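Local coordinates for uncharacterized protein 14 (Sulfolobus islandicus filamentous virus, PDB 2H36) that is of unknown function but may be an anti-CRISPR protein that counters the CRISPR immunity of its archaeal host, at residues T18-L27 with L46-L56; N69-T77 with K87-E95. All coordinates share one frame; numbering follows the deposited sequence.

Contact 1 (T18-L27 with L46-L56)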
# COMPACT_ATOMS: atom_id res chain seq x y z
N THR A 18 -10.36 4.73 -4.80
CA THR A 18 -9.23 4.64 -5.70
C THR A 18 -8.69 3.24 -5.45
O THR A 18 -8.98 2.66 -4.40
CB THR A 18 -8.12 5.70 -5.50
OG1 THR A 18 -7.19 5.62 -6.58
CG2 THR A 18 -7.38 5.50 -4.17
N GLU A 19 -7.91 2.71 -6.39
CA GLU A 19 -7.25 1.41 -6.23
C GLU A 19 -6.48 1.29 -4.91
O GLU A 19 -6.60 0.28 -4.22
CB GLU A 19 -6.31 1.11 -7.40
CG GLU A 19 -6.95 0.30 -8.53
CD GLU A 19 -6.17 0.37 -9.86
OE1 GLU A 19 -4.95 0.66 -9.85
OE2 GLU A 19 -6.79 0.14 -10.92
N ALA A 20 -5.70 2.31 -4.54
CA ALA A 20 -5.02 2.32 -3.24
C ALA A 20 -5.96 2.05 -2.07
O ALA A 20 -5.66 1.25 -1.20
CB ALA A 20 -4.28 3.64 -3.03
N ASP A 21 -7.11 2.72 -2.05
CA ASP A 21 -8.10 2.52 -1.00
C ASP A 21 -8.49 1.05 -0.91
O ASP A 21 -8.67 0.51 0.18
CB ASP A 21 -9.35 3.36 -1.28
CG ASP A 21 -9.06 4.84 -1.26
OD1 ASP A 21 -8.10 5.26 -0.58
OD2 ASP A 21 -9.78 5.59 -1.94
N ASP A 22 -8.59 0.42 -2.08
CA ASP A 22 -9.04 -0.95 -2.21
C ASP A 22 -7.99 -1.91 -1.68
O ASP A 22 -8.32 -2.91 -1.05
CB ASP A 22 -9.33 -1.22 -3.68
CG ASP A 22 -10.55 -2.08 -3.88
OD1 ASP A 22 -11.55 -1.95 -3.11
OD2 ASP A 22 -10.51 -2.86 -4.86
N LEU A 23 -6.73 -1.59 -1.94
CA LEU A 23 -5.62 -2.35 -1.42
C LEU A 23 -5.50 -2.11 0.07
O LEU A 23 -5.32 -3.04 0.85
CB LEU A 23 -4.32 -1.93 -2.13
CG LEU A 23 -3.03 -2.43 -1.48
CD1 LEU A 23 -2.94 -3.94 -1.62
CD2 LEU A 23 -1.80 -1.79 -2.07
N ASP A 24 -5.61 -0.85 0.46
CA ASP A 24 -5.46 -0.42 1.84
C ASP A 24 -6.41 -1.22 2.70
O ASP A 24 -6.06 -1.64 3.80
CB ASP A 24 -5.78 1.08 1.96
CG ASP A 24 -5.32 1.67 3.28
OD1 ASP A 24 -4.22 1.30 3.76
OD2 ASP A 24 -6.05 2.52 3.84
N ASP A 25 -7.61 -1.42 2.16
CA ASP A 25 -8.70 -2.16 2.79
C ASP A 25 -8.35 -3.62 2.96
O ASP A 25 -8.71 -4.24 3.96
CB ASP A 25 -9.93 -2.06 1.90
CG ASP A 25 -11.17 -1.77 2.67
OD1 ASP A 25 -11.16 -0.79 3.45
OD2 ASP A 25 -12.17 -2.51 2.48
N ALA A 26 -7.67 -4.17 1.96
CA ALA A 26 -7.18 -5.54 2.00
C ALA A 26 -6.08 -5.64 3.04
O ALA A 26 -6.08 -6.56 3.85
CB ALA A 26 -6.67 -5.97 0.63
N LEU A 27 -5.15 -4.69 3.02
CA LEU A 27 -4.07 -4.68 3.98
C LEU A 27 -4.71 -4.74 5.36
O LEU A 27 -4.41 -5.63 6.14
CB LEU A 27 -3.08 -3.55 3.71
CG LEU A 27 -2.15 -3.68 2.49
CD1 LEU A 27 -1.15 -2.53 2.48
CD2 LEU A 27 -1.41 -4.98 2.47
N LEU A 46 -0.50 -2.49 -9.71
CA LEU A 46 -1.50 -1.63 -9.11
C LEU A 46 -0.95 -0.22 -9.03
O LEU A 46 -0.12 0.06 -8.18
CB LEU A 46 -1.84 -2.11 -7.71
CG LEU A 46 -3.03 -1.38 -7.12
CD1 LEU A 46 -4.29 -2.13 -7.49
CD2 LEU A 46 -2.90 -1.27 -5.62
N LYS A 47 -1.43 0.64 -9.94
CA LYS A 47 -1.01 2.05 -10.05
C LYS A 47 -1.39 2.80 -8.78
O LYS A 47 -2.38 2.48 -8.13
CB LYS A 47 -1.65 2.67 -11.29
CG LYS A 47 -1.10 4.01 -11.73
CD LYS A 47 -2.01 4.56 -12.82
CE LYS A 47 -1.36 5.70 -13.58
NZ LYS A 47 -1.92 5.85 -14.97
N VAL A 48 -0.50 3.73 -8.37
CA VAL A 48 -0.74 4.44 -7.13
C VAL A 48 0.12 5.69 -7.08
O VAL A 48 1.19 5.73 -7.67
CB VAL A 48 -0.40 3.38 -6.02
CG1 VAL A 48 0.81 3.77 -5.15
CG2 VAL A 48 -1.62 3.07 -5.19
N THR A 49 -0.35 6.72 -6.40
CA THR A 49 0.43 7.95 -6.36
C THR A 49 1.37 7.87 -5.18
O THR A 49 1.20 7.00 -4.32
CB THR A 49 -0.47 9.20 -6.28
OG1 THR A 49 -0.91 9.40 -4.94
CG2 THR A 49 -1.67 9.02 -7.18
N GLU A 50 2.38 8.74 -5.15
CA GLU A 50 3.38 8.72 -4.07
C GLU A 50 2.72 8.85 -2.70
O GLU A 50 3.04 8.10 -1.77
CB GLU A 50 4.44 9.82 -4.28
CG GLU A 50 5.44 9.52 -5.40
CD GLU A 50 6.18 10.78 -5.91
OE1 GLU A 50 5.52 11.81 -6.20
OE2 GLU A 50 7.43 10.72 -6.05
N GLU A 51 1.77 9.78 -2.58
CA GLU A 51 1.11 10.00 -1.31
C GLU A 51 0.10 8.90 -1.00
O GLU A 51 -0.08 8.54 0.16
CB GLU A 51 0.63 11.46 -1.13
CG GLU A 51 -0.59 11.87 -1.92
CD GLU A 51 -1.18 13.14 -1.33
OE1 GLU A 51 -1.47 13.12 -0.11
OE2 GLU A 51 -1.36 14.16 -2.06
N GLU A 52 -0.46 8.29 -2.08
CA GLU A 52 -1.38 7.18 -1.83
C GLU A 52 -0.53 6.06 -1.19
O GLU A 52 -0.97 5.40 -0.25
CB GLU A 52 -1.99 6.70 -3.15
CG GLU A 52 -3.40 7.20 -3.41
CD GLU A 52 -3.90 6.88 -4.83
OE1 GLU A 52 -3.33 5.97 -5.48
OE2 GLU A 52 -4.87 7.53 -5.29
N TYR A 53 0.69 5.89 -1.71
CA TYR A 53 1.64 4.89 -1.23
C TYR A 53 2.11 5.15 0.19
O TYR A 53 2.34 4.21 0.95
CB TYR A 53 2.85 4.85 -2.17
CG TYR A 53 3.90 3.78 -1.86
CD1 TYR A 53 5.18 4.14 -1.43
CD2 TYR A 53 3.63 2.42 -2.02
CE1 TYR A 53 6.15 3.19 -1.16
CE2 TYR A 53 4.58 1.45 -1.75
CZ TYR A 53 5.85 1.83 -1.32
OH TYR A 53 6.83 0.87 -1.05
N ARG A 54 2.27 6.42 0.55
CA ARG A 54 2.71 6.79 1.89
C ARG A 54 1.58 6.55 2.89
O ARG A 54 1.82 6.28 4.07
CB ARG A 54 3.15 8.26 1.95
CG ARG A 54 4.30 8.62 1.03
CD ARG A 54 4.91 9.96 1.42
NE ARG A 54 5.25 10.78 0.26
CZ ARG A 54 4.50 11.79 -0.19
NH1 ARG A 54 3.36 12.11 0.42
NH2 ARG A 54 4.90 12.50 -1.24
N GLU A 55 0.34 6.64 2.40
CA GLU A 55 -0.85 6.40 3.20
C GLU A 55 -1.06 4.91 3.48
O GLU A 55 -1.73 4.54 4.43
CB GLU A 55 -2.07 6.97 2.47
CG GLU A 55 -3.25 7.31 3.35
CD GLU A 55 -4.28 8.17 2.62
OE1 GLU A 55 -3.89 8.89 1.67
OE2 GLU A 55 -5.47 8.12 2.99
N LEU A 56 -0.48 4.07 2.63
CA LEU A 56 -0.58 2.62 2.72
C LEU A 56 0.43 2.04 3.69
O LEU A 56 0.34 0.88 4.07
CB LEU A 56 -0.17 2.02 1.38
CG LEU A 56 -1.12 1.35 0.40
CD1 LEU A 56 -2.56 1.78 0.58
CD2 LEU A 56 -0.64 1.63 -1.01
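L56 lies against helix 19-27 and has more surface buried here than any other residue. Its CD1 sits 3.6 Å from D24 CB and also meets the backbone O of A20. The side chains of D24 and L56 pass each other in opposite directions. L56 CD2 meets CD2 of L23 at 3.8 Å, and these two leucines cross at about a right angle.

L46 reaches the same helix from the strand. Its CG lies anti to the backbone N (chi1 -171°), which places CD1 along the CB and CG of E19 and CD2 3.8 Å from L23 CD2. L23 is thus touched by both leucines. E19 runs past L46 the other way, with OE1 3.5 Å from K47 N.

A20 CB rests on V48 CG2 and E52 OE1, which lie next to each other on one side of it. E52 and T49 form a capping box at the start of helix 50-55. E52 OE1 accepts from T49 N at 3.2 Å, from above the carboxylate plane, and T49 OG1 accepts from E52 N at 3.1 Å. The other oxygen, OE2, takes a weak bond from T18 OG1 at 3.3 Å.

Helix 19-27 crosses strand 46-49 at 105°, with axes 8.6 Å apart. L46 and V48 make backbone hydrogen bonds to I101 and I99, so this strand pairs with strand 98-109, and helix 19-27 packs on it and on helix 50-55.

Contact 2 (N69-T77 with K87-E95)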
# COMPACT_ATOMS: atom_id res chain seq x y z
N ASN A 69 17.91 -1.71 -11.76
CA ASN A 69 17.11 -1.65 -12.98
C ASN A 69 15.87 -0.81 -12.60
O ASN A 69 15.99 0.09 -11.76
CB ASN A 69 16.80 -3.00 -13.64
CG ASN A 69 18.08 -3.80 -13.91
OD1 ASN A 69 18.35 -4.80 -13.26
ND2 ASN A 69 18.88 -3.33 -14.85
N GLY A 70 14.71 -1.07 -13.18
CA GLY A 70 13.56 -0.22 -12.87
C GLY A 70 12.86 -0.52 -11.55
O GLY A 70 11.86 0.12 -11.22
N ILE A 71 13.35 -1.67 -10.92
CA ILE A 71 12.63 -2.13 -9.73
C ILE A 71 13.11 -1.81 -8.31
O ILE A 71 14.30 -1.83 -8.04
CB ILE A 71 12.62 -3.68 -9.92
CG1 ILE A 71 12.05 -4.04 -11.30
CG2 ILE A 71 11.82 -4.39 -8.80
CD1 ILE A 71 12.51 -5.38 -11.82
N THR A 72 12.16 -1.56 -7.42
CA THR A 72 12.45 -1.25 -6.03
C THR A 72 11.78 -2.22 -5.08
O THR A 72 10.55 -2.24 -4.96
CB THR A 72 11.92 0.15 -5.66
OG1 THR A 72 12.50 1.14 -6.53
CG2 THR A 72 12.20 0.50 -4.19
N ILE A 73 12.59 -2.96 -4.32
CA ILE A 73 12.00 -3.90 -3.36
C ILE A 73 12.07 -3.02 -2.11
O ILE A 73 13.14 -2.54 -1.73
CB ILE A 73 12.71 -5.28 -3.26
CG1 ILE A 73 12.45 -6.08 -4.54
CG2 ILE A 73 12.22 -6.06 -2.04
CD1 ILE A 73 13.60 -6.90 -4.96
N ASP A 74 10.88 -2.71 -1.57
CA ASP A 74 10.85 -1.79 -0.45
C ASP A 74 10.33 -2.53 0.77
O ASP A 74 9.24 -3.11 0.75
CB ASP A 74 9.95 -0.67 -0.95
CG ASP A 74 10.11 0.60 -0.16
OD1 ASP A 74 11.10 0.69 0.61
OD2 ASP A 74 9.24 1.51 -0.31
N GLN A 75 11.11 -2.50 1.84
CA GLN A 75 10.70 -3.21 3.04
C GLN A 75 10.38 -2.30 4.24
O GLN A 75 11.09 -1.33 4.52
CB GLN A 75 11.77 -4.23 3.39
CG GLN A 75 11.36 -5.19 4.46
CD GLN A 75 12.31 -6.36 4.57
OE1 GLN A 75 12.96 -6.55 5.59
NE2 GLN A 75 12.41 -7.14 3.49
N TYR A 76 9.30 -2.63 4.94
CA TYR A 76 8.83 -1.84 6.09
C TYR A 76 8.69 -2.68 7.36
O TYR A 76 8.27 -3.84 7.31
CB TYR A 76 7.53 -1.14 5.73
CG TYR A 76 7.76 -0.10 4.67
CD1 TYR A 76 7.75 -0.44 3.31
CD2 TYR A 76 8.06 1.23 5.02
CE1 TYR A 76 8.00 0.51 2.34
CE2 TYR A 76 8.31 2.18 4.05
CZ TYR A 76 8.28 1.81 2.71
OH TYR A 76 8.52 2.75 1.74
N THR A 77 9.05 -2.09 8.49
CA THR A 77 9.05 -2.82 9.75
C THR A 77 8.08 -2.18 10.73
O THR A 77 8.05 -0.95 10.87
CB THR A 77 10.45 -2.86 10.37
OG1 THR A 77 11.23 -3.83 9.67
CG2 THR A 77 10.40 -3.22 11.85
N LYS A 87 7.01 -7.41 9.01
CA LYS A 87 7.63 -6.98 7.76
C LYS A 87 6.68 -6.95 6.57
O LYS A 87 6.17 -7.99 6.15
CB LYS A 87 8.76 -7.92 7.36
CG LYS A 87 9.84 -8.11 8.41
CD LYS A 87 10.86 -7.02 8.33
CE LYS A 87 11.77 -7.04 9.53
NZ LYS A 87 12.83 -6.00 9.38
N LEU A 88 6.46 -5.75 6.03
CA LEU A 88 5.64 -5.56 4.84
C LEU A 88 6.65 -5.26 3.74
O LEU A 88 7.61 -4.53 3.98
CB LEU A 88 4.57 -4.51 5.11
CG LEU A 88 3.76 -4.02 3.91
CD1 LEU A 88 2.85 -5.14 3.43
CD2 LEU A 88 2.97 -2.80 4.30
N GLU A 89 6.43 -5.80 2.55
CA GLU A 89 7.37 -5.58 1.45
C GLU A 89 6.69 -5.32 0.11
O GLU A 89 5.90 -6.15 -0.35
CB GLU A 89 8.28 -6.79 1.33
CG GLU A 89 9.27 -6.74 0.19
CD GLU A 89 10.17 -7.97 0.17
OE1 GLU A 89 11.16 -7.99 0.95
OE2 GLU A 89 9.88 -8.91 -0.61
N PHE A 90 7.01 -4.18 -0.52
CA PHE A 90 6.46 -3.85 -1.85
C PHE A 90 7.46 -3.86 -2.98
O PHE A 90 8.45 -3.13 -2.94
CB PHE A 90 5.91 -2.43 -1.88
CG PHE A 90 4.75 -2.19 -0.95
CD1 PHE A 90 4.96 -1.80 0.37
CD2 PHE A 90 3.44 -2.33 -1.41
CE1 PHE A 90 3.89 -1.57 1.22
CE2 PHE A 90 2.38 -2.09 -0.56
CZ PHE A 90 2.60 -1.71 0.76
N THR A 91 7.11 -4.61 -4.06
CA THR A 91 8.02 -4.68 -5.20
C THR A 91 7.35 -3.75 -6.19
O THR A 91 6.17 -3.93 -6.49
CB THR A 91 8.17 -6.06 -5.82
OG1 THR A 91 8.79 -6.93 -4.87
CG2 THR A 91 9.02 -5.99 -7.05
N TYR A 92 8.07 -2.75 -6.68
CA TYR A 92 7.47 -1.81 -7.63
C TYR A 92 8.35 -0.96 -8.53
O TYR A 92 9.44 -0.52 -8.15
CB TYR A 92 6.71 -0.71 -6.89
CG TYR A 92 7.57 0.30 -6.15
CD1 TYR A 92 7.71 0.25 -4.76
CD2 TYR A 92 8.22 1.34 -6.83
CE1 TYR A 92 8.48 1.18 -4.07
CE2 TYR A 92 9.00 2.27 -6.15
CZ TYR A 92 9.11 2.19 -4.78
OH TYR A 92 9.88 3.12 -4.11
N ARG A 93 7.78 -0.69 -9.74
CA ARG A 93 8.48 0.17 -10.68
C ARG A 93 7.80 1.50 -10.45
O ARG A 93 6.65 1.56 -10.02
CB ARG A 93 8.32 -0.26 -12.14
CG ARG A 93 9.21 -1.40 -12.53
CD ARG A 93 8.76 -2.00 -13.84
NE ARG A 93 8.83 -1.02 -14.91
CZ ARG A 93 8.55 -1.29 -16.18
NH1 ARG A 93 8.18 -2.52 -16.53
NH2 ARG A 93 8.64 -0.35 -17.10
N LYS A 94 8.52 2.58 -10.74
CA LYS A 94 8.01 3.91 -10.50
C LYS A 94 8.35 4.77 -11.69
O LYS A 94 9.52 4.90 -12.05
CB LYS A 94 8.62 4.48 -9.22
CG LYS A 94 8.34 5.95 -8.99
CD LYS A 94 8.60 6.32 -7.54
CE LYS A 94 8.42 7.85 -7.39
NZ LYS A 94 8.24 8.11 -5.90
N GLU A 95 7.33 5.34 -12.32
CA GLU A 95 7.58 6.23 -13.45
C GLU A 95 6.59 7.32 -13.91
O GLU A 95 5.58 7.04 -14.58
CB GLU A 95 8.03 5.45 -14.70
CG GLU A 95 7.01 4.50 -15.37
CD GLU A 95 7.46 4.14 -16.79
OE1 GLU A 95 7.92 2.98 -16.98
OE2 GLU A 95 7.39 5.02 -17.71
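I71 CG2 touches T91 CG2 at 3.7 Å near the open end of an antiparallel beta hairpin formed by strands 71-79 and 85-94. T72 and Y92 are a hydrogen-bonded pair. T72 CB also makes a CH-pi contact over one face of the Y92 ring, 3.7 Å from its centroid. The ring is placed there by its first torsion (chi1 71°), with CG between the backbone N and the carbonyl carbon.

I73 points to the other face of the sheet, where its CG2 packs 3.6 Å from E89 CD. D74 N to F90 O and F90 N to D74 O are both 2.8 Å. D74 OD2 lies at the edge of the Y92 ring and accepts from Y76 OH on its own strand.

Q75 returns to the face of I73. Its NE2 donates to the anti lone pair of E89 OE1 at 3.0 Å, and that oxygen lies near the amide plane of Q75. Y76 and L88 form the next hydrogen-bonded pair; the Y76 N to L88 O bond is 2.7 Å long and nearly straight. At T77 the chain of K87, bent at chi2 (-85°), folds across so that NZ donates to T77 OG1 at 2.7 Å.

In the fold
Contact 1 packs a helix against a strand and a short helix, its centre about 5 Å from that of the chain. Contact 2 joins two neighbouring strands, its centre about 10 Å from the chain centre. Both are partly buried and reach the same sheet. Contact 1 rests on packing of leucines, A20 and V48, with E19, D24 and E52 lending their chains, and one weak hydrogen bond across it. Contact 2 has a ladder of backbone bonds, with Q75, E89, K87 and T77 making polar contacts on one face and rings among the side chains on the other. The two meet through helix 50-55. Y53 OH probably hydrogen-bonds D74 OD2, the Y53 ring meets F90 and Y92 edge-to-face, and E50 forms a salt bridge with K94.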